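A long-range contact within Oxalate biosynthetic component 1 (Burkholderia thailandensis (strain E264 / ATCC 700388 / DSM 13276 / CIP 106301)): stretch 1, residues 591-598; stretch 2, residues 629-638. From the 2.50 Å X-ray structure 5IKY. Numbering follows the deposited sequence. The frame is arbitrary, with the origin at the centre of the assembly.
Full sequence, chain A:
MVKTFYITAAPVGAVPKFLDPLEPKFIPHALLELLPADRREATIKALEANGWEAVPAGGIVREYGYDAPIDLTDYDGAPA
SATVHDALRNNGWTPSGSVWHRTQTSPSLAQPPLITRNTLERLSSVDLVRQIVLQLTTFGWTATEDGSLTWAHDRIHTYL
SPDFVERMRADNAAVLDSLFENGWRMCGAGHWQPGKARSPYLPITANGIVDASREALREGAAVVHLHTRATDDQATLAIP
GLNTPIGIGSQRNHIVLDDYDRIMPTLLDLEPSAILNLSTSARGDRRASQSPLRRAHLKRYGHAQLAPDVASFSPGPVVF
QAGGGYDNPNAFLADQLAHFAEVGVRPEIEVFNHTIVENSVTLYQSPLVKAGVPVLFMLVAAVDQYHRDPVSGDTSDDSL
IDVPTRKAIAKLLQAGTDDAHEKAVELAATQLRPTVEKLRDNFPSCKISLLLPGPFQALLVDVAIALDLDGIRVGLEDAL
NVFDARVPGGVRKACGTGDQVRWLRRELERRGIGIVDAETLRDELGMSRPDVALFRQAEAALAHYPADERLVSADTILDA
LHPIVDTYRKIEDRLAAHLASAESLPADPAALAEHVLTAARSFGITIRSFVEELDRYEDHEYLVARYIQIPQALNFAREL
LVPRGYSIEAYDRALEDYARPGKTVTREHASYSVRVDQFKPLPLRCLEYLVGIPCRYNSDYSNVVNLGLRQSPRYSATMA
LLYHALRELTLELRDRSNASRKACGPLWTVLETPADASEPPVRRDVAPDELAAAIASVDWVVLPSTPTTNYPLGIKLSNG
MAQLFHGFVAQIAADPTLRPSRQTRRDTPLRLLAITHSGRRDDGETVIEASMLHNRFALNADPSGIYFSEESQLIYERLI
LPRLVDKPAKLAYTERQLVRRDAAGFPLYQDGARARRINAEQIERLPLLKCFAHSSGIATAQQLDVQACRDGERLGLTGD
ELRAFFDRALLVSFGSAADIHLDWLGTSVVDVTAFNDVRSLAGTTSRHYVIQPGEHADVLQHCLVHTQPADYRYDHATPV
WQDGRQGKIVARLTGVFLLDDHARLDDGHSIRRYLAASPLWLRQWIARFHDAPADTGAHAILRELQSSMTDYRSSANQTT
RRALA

Stretch 1 (591-598) ALAEHVLT
Stretch 2, residues 629-638: QIPQALNFAR

The contact is a small crossing of two helices whose side-chain pairs are all apolar, centred on a pair of alanines and burying 305 Å² with no hydrogen bond across it among the modelled atoms. Residues 592-598 are helical, with phi/psi near -60/-40, and their i to i+4 bonds include Val596 N to Leu592 O (2.7 Å) and Leu597 N to Ala593 O (2.8 Å); Ala591 precedes the helix at -94/0. Stretch 2 is helical through Arg638, with phi/psi of -66/-36 at Ala633 and bonds such as Ala637 N to Ala633 O (3.1 Å), and both helices continue beyond these residues. Their N-to-C directions differ by 61°, with a signed crossing angle of +61°, and the axes approach to 8.3 Å. Register is set by Ala593 and Ala633, whose CA atoms lie 5.0 Å apart; their CB atoms meet at 3.7 Å, a spacing compatible with such small side chains.

Val596 (chi1 167°, t) points toward stretch 2 and has the most area covered by it, 69 Å². Its CG1 lies 3.6 Å from Ala633 O and 4.0 Å from CD2 of Phe636 (chi1 177°, chi2 84°), meeting that ring obliquely, while CG2 lies 4.1 Å from Ala637 CB. Leu634 (m, t) brings CD2 to 3.6 Å from Leu592 CB, although the end of Leu592 (chi1 -96°, chi2 -55°) leads away. Leu597 (m, t) places CG 4.2 Å from Ala633 CB. These are van der Waals pairings, without directional bonding.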

# COMPACT_ATOMS: atom_id res chain seq x y z
N ALA A 591 13.34 22.03 14.25
CA ALA A 591 12.41 21.57 13.23
C ALA A 591 13.10 21.54 11.87
O ALA A 591 12.48 21.19 10.86
CB ALA A 591 11.17 22.45 13.19
N LEU A 592 14.37 21.92 11.86
CA LEU A 592 15.20 21.79 10.66
C LEU A 592 15.29 20.32 10.26
O LEU A 592 15.29 19.99 9.07
CB LEU A 592 16.60 22.34 10.90
CG LEU A 592 16.91 23.78 10.47
CD1 LEU A 592 16.59 23.98 8.99
CD2 LEU A 592 16.17 24.78 11.34
N ALA A 593 15.35 19.45 11.26
CA ALA A 593 15.39 18.01 11.05
C ALA A 593 14.16 17.54 10.28
O ALA A 593 14.27 16.71 9.37
CB ALA A 593 15.50 17.28 12.37
N GLU A 594 13.00 18.06 10.65
CA GLU A 594 11.76 17.73 9.96
C GLU A 594 11.79 18.21 8.52
O GLU A 594 11.23 17.58 7.63
CB GLU A 594 10.56 18.32 10.70
N HIS A 595 12.45 19.35 8.30
CA HIS A 595 12.59 19.89 6.95
C HIS A 595 13.57 19.06 6.14
O HIS A 595 13.29 18.71 4.99
CB HIS A 595 13.06 21.35 7.01
CG HIS A 595 13.20 21.98 5.66
ND1 HIS A 595 12.14 22.15 4.80
CD2 HIS A 595 14.29 22.49 5.02
CE1 HIS A 595 12.56 22.73 3.69
NE2 HIS A 595 13.86 22.95 3.80
N VAL A 596 14.71 18.73 6.74
CA VAL A 596 15.74 17.94 6.08
C VAL A 596 15.23 16.55 5.72
O VAL A 596 15.35 16.11 4.58
CB VAL A 596 16.99 17.81 6.97
CG1 VAL A 596 17.93 16.74 6.42
CG2 VAL A 596 17.71 19.14 7.07
N LEU A 597 14.64 15.86 6.70
CA LEU A 597 14.13 14.51 6.50
C LEU A 597 13.07 14.43 5.41
O LEU A 597 13.04 13.48 4.64
CB LEU A 597 13.57 13.96 7.82
CG LEU A 597 14.62 13.48 8.83
CD1 LEU A 597 14.07 13.53 10.24
CD2 LEU A 597 15.09 12.08 8.47
N THR A 598 12.20 15.44 5.35
CA THR A 598 11.17 15.49 4.32
C THR A 598 11.80 15.71 2.95
O THR A 598 11.37 15.12 1.95
CB THR A 598 10.14 16.60 4.59
OG1 THR A 598 10.81 17.78 5.05
CG2 THR A 598 9.13 16.15 5.63
N GLN A 629 18.16 11.83 16.98
CA GLN A 629 17.58 11.86 15.64
C GLN A 629 17.68 13.26 15.04
O GLN A 629 17.99 13.41 13.85
CB GLN A 629 16.11 11.41 15.68
N ILE A 630 17.42 14.27 15.85
CA ILE A 630 17.51 15.66 15.42
C ILE A 630 18.92 16.04 14.91
O ILE A 630 19.03 16.63 13.83
CB ILE A 630 17.10 16.64 16.54
N PRO A 631 19.99 15.71 15.66
CA PRO A 631 21.31 16.09 15.14
C PRO A 631 21.76 15.24 13.96
O PRO A 631 22.63 15.67 13.20
CB PRO A 631 22.23 15.89 16.34
CG PRO A 631 21.58 14.80 17.11
CD PRO A 631 20.11 15.07 16.98
N GLN A 632 21.19 14.04 13.82
CA GLN A 632 21.48 13.19 12.67
C GLN A 632 21.15 13.94 11.38
O GLN A 632 21.98 14.04 10.48
CB GLN A 632 20.67 11.89 12.73
CG GLN A 632 21.41 10.71 13.33
CD GLN A 632 20.61 9.42 13.24
OE1 GLN A 632 19.67 9.32 12.45
NE2 GLN A 632 20.98 8.44 14.05
N ALA A 633 19.94 14.48 11.32
CA ALA A 633 19.47 15.22 10.16
C ALA A 633 20.25 16.52 9.97
O ALA A 633 20.53 16.93 8.85
CB ALA A 633 17.99 15.51 10.28
N LEU A 634 20.61 17.16 11.08
CA LEU A 634 21.35 18.41 11.04
C LEU A 634 22.75 18.20 10.46
O LEU A 634 23.15 18.89 9.52
CB LEU A 634 21.45 19.03 12.43
CG LEU A 634 20.14 19.53 13.03
CD1 LEU A 634 20.39 20.30 14.32
CD2 LEU A 634 19.39 20.39 12.02
N ASN A 635 23.48 17.25 11.02
CA ASN A 635 24.82 16.94 10.55
C ASN A 635 24.80 16.41 9.12
O ASN A 635 25.74 16.64 8.35
CB ASN A 635 25.50 15.92 11.47
CG ASN A 635 25.82 16.50 12.83
OD1 ASN A 635 26.78 17.26 12.98
ND2 ASN A 635 25.02 16.15 13.83
N PHE A 636 23.73 15.71 8.77
CA PHE A 636 23.54 15.22 7.41
C PHE A 636 23.52 16.39 6.43
O PHE A 636 24.15 16.34 5.38
CB PHE A 636 22.24 14.42 7.30
CG PHE A 636 21.94 13.94 5.91
CD1 PHE A 636 22.50 12.77 5.42
CD2 PHE A 636 21.08 14.66 5.09
CE1 PHE A 636 22.22 12.33 4.14
CE2 PHE A 636 20.79 14.22 3.81
CZ PHE A 636 21.36 13.06 3.33
N ALA A 637 22.79 17.43 6.80
CA ALA A 637 22.71 18.64 5.99
C ALA A 637 24.09 19.29 5.88
O ALA A 637 24.51 19.69 4.80
CB ALA A 637 21.71 19.61 6.58
N ARG A 638 24.78 19.39 7.01
CA ARG A 638 26.14 19.91 7.04
C ARG A 638 27.06 19.06 6.18
O ARG A 638 27.94 19.57 5.49
CB ARG A 638 26.67 19.96 8.48
CG ARG A 638 25.81 20.74 9.45
CD ARG A 638 26.35 20.65 10.87
NE ARG A 638 27.73 21.14 10.97
CZ ARG A 638 28.76 20.38 11.31
NH1 ARG A 638 28.59 19.10 11.60
NH2 ARG A 638 29.98 20.91 11.38